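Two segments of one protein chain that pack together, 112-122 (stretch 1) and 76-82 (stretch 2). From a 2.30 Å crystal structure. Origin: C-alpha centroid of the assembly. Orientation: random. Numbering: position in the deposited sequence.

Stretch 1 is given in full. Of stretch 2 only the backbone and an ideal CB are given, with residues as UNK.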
# COMPACT_ATOMS: atom_id res chain seq x y z
N GLY A 112 -3.72 11.37 28.22
CA GLY A 112 -2.89 11.88 27.11
C GLY A 112 -3.32 11.39 25.74
O GLY A 112 -3.25 12.15 24.74
N ALA A 113 -3.78 10.14 25.70
CA ALA A 113 -4.20 9.48 24.49
C ALA A 113 -5.58 9.90 24.01
O ALA A 113 -5.88 9.63 22.87
CB ALA A 113 -4.19 7.90 24.70
N ALA A 114 -6.40 10.52 24.86
CA ALA A 114 -7.74 10.94 24.48
C ALA A 114 -7.77 12.14 23.58
O ALA A 114 -6.95 13.08 23.71
CB ALA A 114 -8.58 11.26 25.71
N ILE A 115 -8.78 12.14 22.71
CA ILE A 115 -9.04 13.27 21.88
C ILE A 115 -9.45 14.41 22.77
O ILE A 115 -10.05 14.20 23.82
CB ILE A 115 -10.12 12.99 20.85
CG1 ILE A 115 -9.59 11.98 19.83
CG2 ILE A 115 -10.50 14.30 20.16
CD1 ILE A 115 -10.64 11.41 18.89
N VAL A 116 -9.10 15.62 22.37
CA VAL A 116 -9.34 16.80 23.18
C VAL A 116 -10.86 17.10 23.28
O VAL A 116 -11.60 16.94 22.30
CB VAL A 116 -8.52 18.00 22.62
CG1 VAL A 116 -8.99 18.38 21.23
CG2 VAL A 116 -8.55 19.22 23.59
N ASP A 117 -11.32 17.52 24.46
CA ASP A 117 -12.76 17.65 24.72
C ASP A 117 -13.45 18.55 23.69
O ASP A 117 -14.53 18.25 23.19
CB ASP A 117 -13.02 18.17 26.13
CG ASP A 117 -12.53 17.22 27.20
OD1 ASP A 117 -12.54 15.98 26.97
OD2 ASP A 117 -12.12 17.72 28.28
N GLU A 118 -12.78 19.64 23.37
CA GLU A 118 -13.27 20.63 22.41
C GLU A 118 -13.60 19.99 21.04
O GLU A 118 -14.39 20.52 20.27
CB GLU A 118 -12.17 21.70 22.22
CG GLU A 118 -12.02 22.72 23.38
CD GLU A 118 -11.76 22.09 24.79
OE1 GLU A 118 -11.06 21.03 24.90
OE2 GLU A 118 -12.25 22.67 25.80
N LEU A 119 -12.97 18.86 20.74
CA LEU A 119 -13.17 18.16 19.48
C LEU A 119 -13.57 16.71 19.72
O LEU A 119 -13.25 15.85 18.94
CB LEU A 119 -11.87 18.25 18.64
CG LEU A 119 -11.66 19.66 18.05
CD1 LEU A 119 -10.19 19.98 17.71
CD2 LEU A 119 -12.56 19.81 16.84
N ALA A 120 -14.26 16.44 20.83
CA ALA A 120 -14.68 15.08 21.11
C ALA A 120 -15.58 14.60 19.96
O ALA A 120 -16.48 15.34 19.52
CB ALA A 120 -15.40 14.98 22.44
N PRO A 121 -15.34 13.37 19.47
CA PRO A 121 -16.17 12.76 18.42
C PRO A 121 -17.64 12.70 18.83
O PRO A 121 -17.95 12.22 19.92
CB PRO A 121 -15.61 11.35 18.28
CG PRO A 121 -14.28 11.40 18.91
CD PRO A 121 -14.33 12.43 19.97
N VAL A 122 -18.53 13.23 18.00
CA VAL A 122 -19.96 13.15 18.30
C VAL A 122 -20.64 12.38 17.21
O VAL A 122 -20.08 12.20 16.12
CB VAL A 122 -20.62 14.52 18.48
CG1 VAL A 122 -19.94 15.25 19.62
CG2 VAL A 122 -20.57 15.37 17.18
N UNK A 76 -13.43 12.89 10.24
CA UNK A 76 -12.69 11.67 10.56
C UNK A 76 -11.51 11.96 11.50
O UNK A 76 -10.65 12.73 11.13
CB UNK A 76 -12.19 11.01 9.28
N UNK A 77 -11.46 11.35 12.69
CA UNK A 77 -10.39 11.60 13.66
C UNK A 77 -9.33 10.53 13.56
O UNK A 77 -9.63 9.35 13.50
CB UNK A 77 -10.94 11.66 15.08
N UNK A 78 -8.07 10.94 13.64
CA UNK A 78 -6.95 10.03 13.45
C UNK A 78 -6.01 10.19 14.61
O UNK A 78 -5.01 10.86 14.50
CB UNK A 78 -6.23 10.29 12.12
N UNK A 79 -6.35 9.57 15.75
CA UNK A 79 -5.50 9.60 16.92
C UNK A 79 -4.44 8.54 16.81
O UNK A 79 -4.64 7.55 16.13
CB UNK A 79 -6.32 9.41 18.20
N UNK A 80 -3.31 8.75 17.45
CA UNK A 80 -2.28 7.71 17.50
C UNK A 80 -2.27 7.18 18.94
O UNK A 80 -2.37 7.97 19.88
CB UNK A 80 -0.91 8.24 17.08
N UNK A 81 -2.14 5.86 19.13
CA UNK A 81 -2.10 5.26 20.48
C UNK A 81 -1.19 4.06 20.47
O UNK A 81 -1.02 3.48 19.40
CB UNK A 81 -3.50 4.86 20.96
N UNK A 82 -0.66 3.65 21.63
CA UNK A 82 0.20 2.45 21.71
C UNK A 82 -0.19 1.61 22.91
O UNK A 82 -0.41 2.14 23.96
CB UNK A 82 1.68 2.84 21.80

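Position 76 has extended backbone angles (phi -121°, psi 121°), and nothing of stretch 1 lies within 5.5 Å of its ideal CB. The contact therefore sets no preference there, beyond a residue at ease in a strand. It is Met 76, whose side chain stays out of reach of stretch 1.

Position 77 is where stretch 1 offers most. The strand continues, CA-to-CB points toward stretch 1, and the ideal CB lies 3.8 Å from Ile 115 CD1 and 5.1 Å from Pro 121 CG. Beyond these apolar groups is the carbonyl oxygen of Leu 119. A flat side chain of medium size would fit among them; a leucine or methionine could use the apolar surroundings but would offer the carbonyl no polar group, whereas an imidazole or an amide could combine both characters. The residue is His 77, with chi1 in the m well and 87 Å² covered by stretch 1. Its CE1 lies 3.2 Å from Leu 119 O, a close approach of a polarised ring carbon to an acceptor but not a hydrogen bond. Pro 121 packs against the same ring, its CG 3.7 Å from His 77 CD2, while Ile 115 CD1 makes an off-centre CH-pi contact, 4.3 Å from the ring centroid and 29° off the normal. NE2 is hydrogen-bonded elsewhere in the structure.

At position 78, CA-to-CB points away, and stretch 1 leaves the choice open. Ala 78 occupies it and makes no contact.

Position 79 turns toward stretch 1 again. Its ideal CB is 4.5 Å from Ile 115 CG1 and 4.7 Å from Ala 113 O, so a compact apolar side chain would suit, with valine or alanine as plausible as proline; phi of -83° is compatible with a proline ring without requiring one. The residue is Pro 79, whose CB meets Ile 115 CG1 at 4.5 Å, so that Ile 115 touches both this ring and His 77.

Position 80 points away, and its extended backbone would accept a beta-branched residue among many others. Ile 80 makes no contact within 4.5 Å.

At position 81, CA-to-CB points sideways, with the ideal CB 4.9 Å from Ala 113 CB. A small residue would fit, and one with a methyl branch could reach that methyl. Thr 81 does so loosely, its CG2 4.5 Å from Ala 113 CB, and its OG1 is hydrogen-bonded elsewhere in the structure.

Position 82 lies out of reach and is unconstrained by this contact; it is Phe 82.

Stretch 2 76-82: MHAPITF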
# COMPACT_ATOMS: atom_id res chain seq x y z
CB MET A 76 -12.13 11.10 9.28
CG MET A 76 -13.21 10.67 8.29
SD MET A 76 -12.53 9.76 6.93
CE MET A 76 -14.04 9.61 6.03
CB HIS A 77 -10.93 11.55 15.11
CG HIS A 77 -11.97 12.59 15.43
ND1 HIS A 77 -11.65 13.88 15.81
CD2 HIS A 77 -13.32 12.50 15.50
CE1 HIS A 77 -12.77 14.54 16.08
NE2 HIS A 77 -13.80 13.72 15.90
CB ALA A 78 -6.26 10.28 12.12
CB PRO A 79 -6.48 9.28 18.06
CG PRO A 79 -7.43 8.33 17.47
CD PRO A 79 -7.57 8.79 15.99
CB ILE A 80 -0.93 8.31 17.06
CG1 ILE A 80 0.16 7.24 16.99
CG2 ILE A 80 -0.45 9.36 18.01
CD1 ILE A 80 1.57 7.83 16.80
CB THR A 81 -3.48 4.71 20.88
OG1 THR A 81 -3.79 3.64 19.99
CG2 THR A 81 -4.57 5.73 20.80
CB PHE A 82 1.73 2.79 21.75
CG PHE A 82 2.17 3.66 20.58
CD1 PHE A 82 2.80 3.11 19.48
CD2 PHE A 82 1.89 5.02 20.57
CE1 PHE A 82 3.16 3.89 18.39
CE2 PHE A 82 2.27 5.82 19.47
CZ PHE A 82 2.90 5.23 18.38
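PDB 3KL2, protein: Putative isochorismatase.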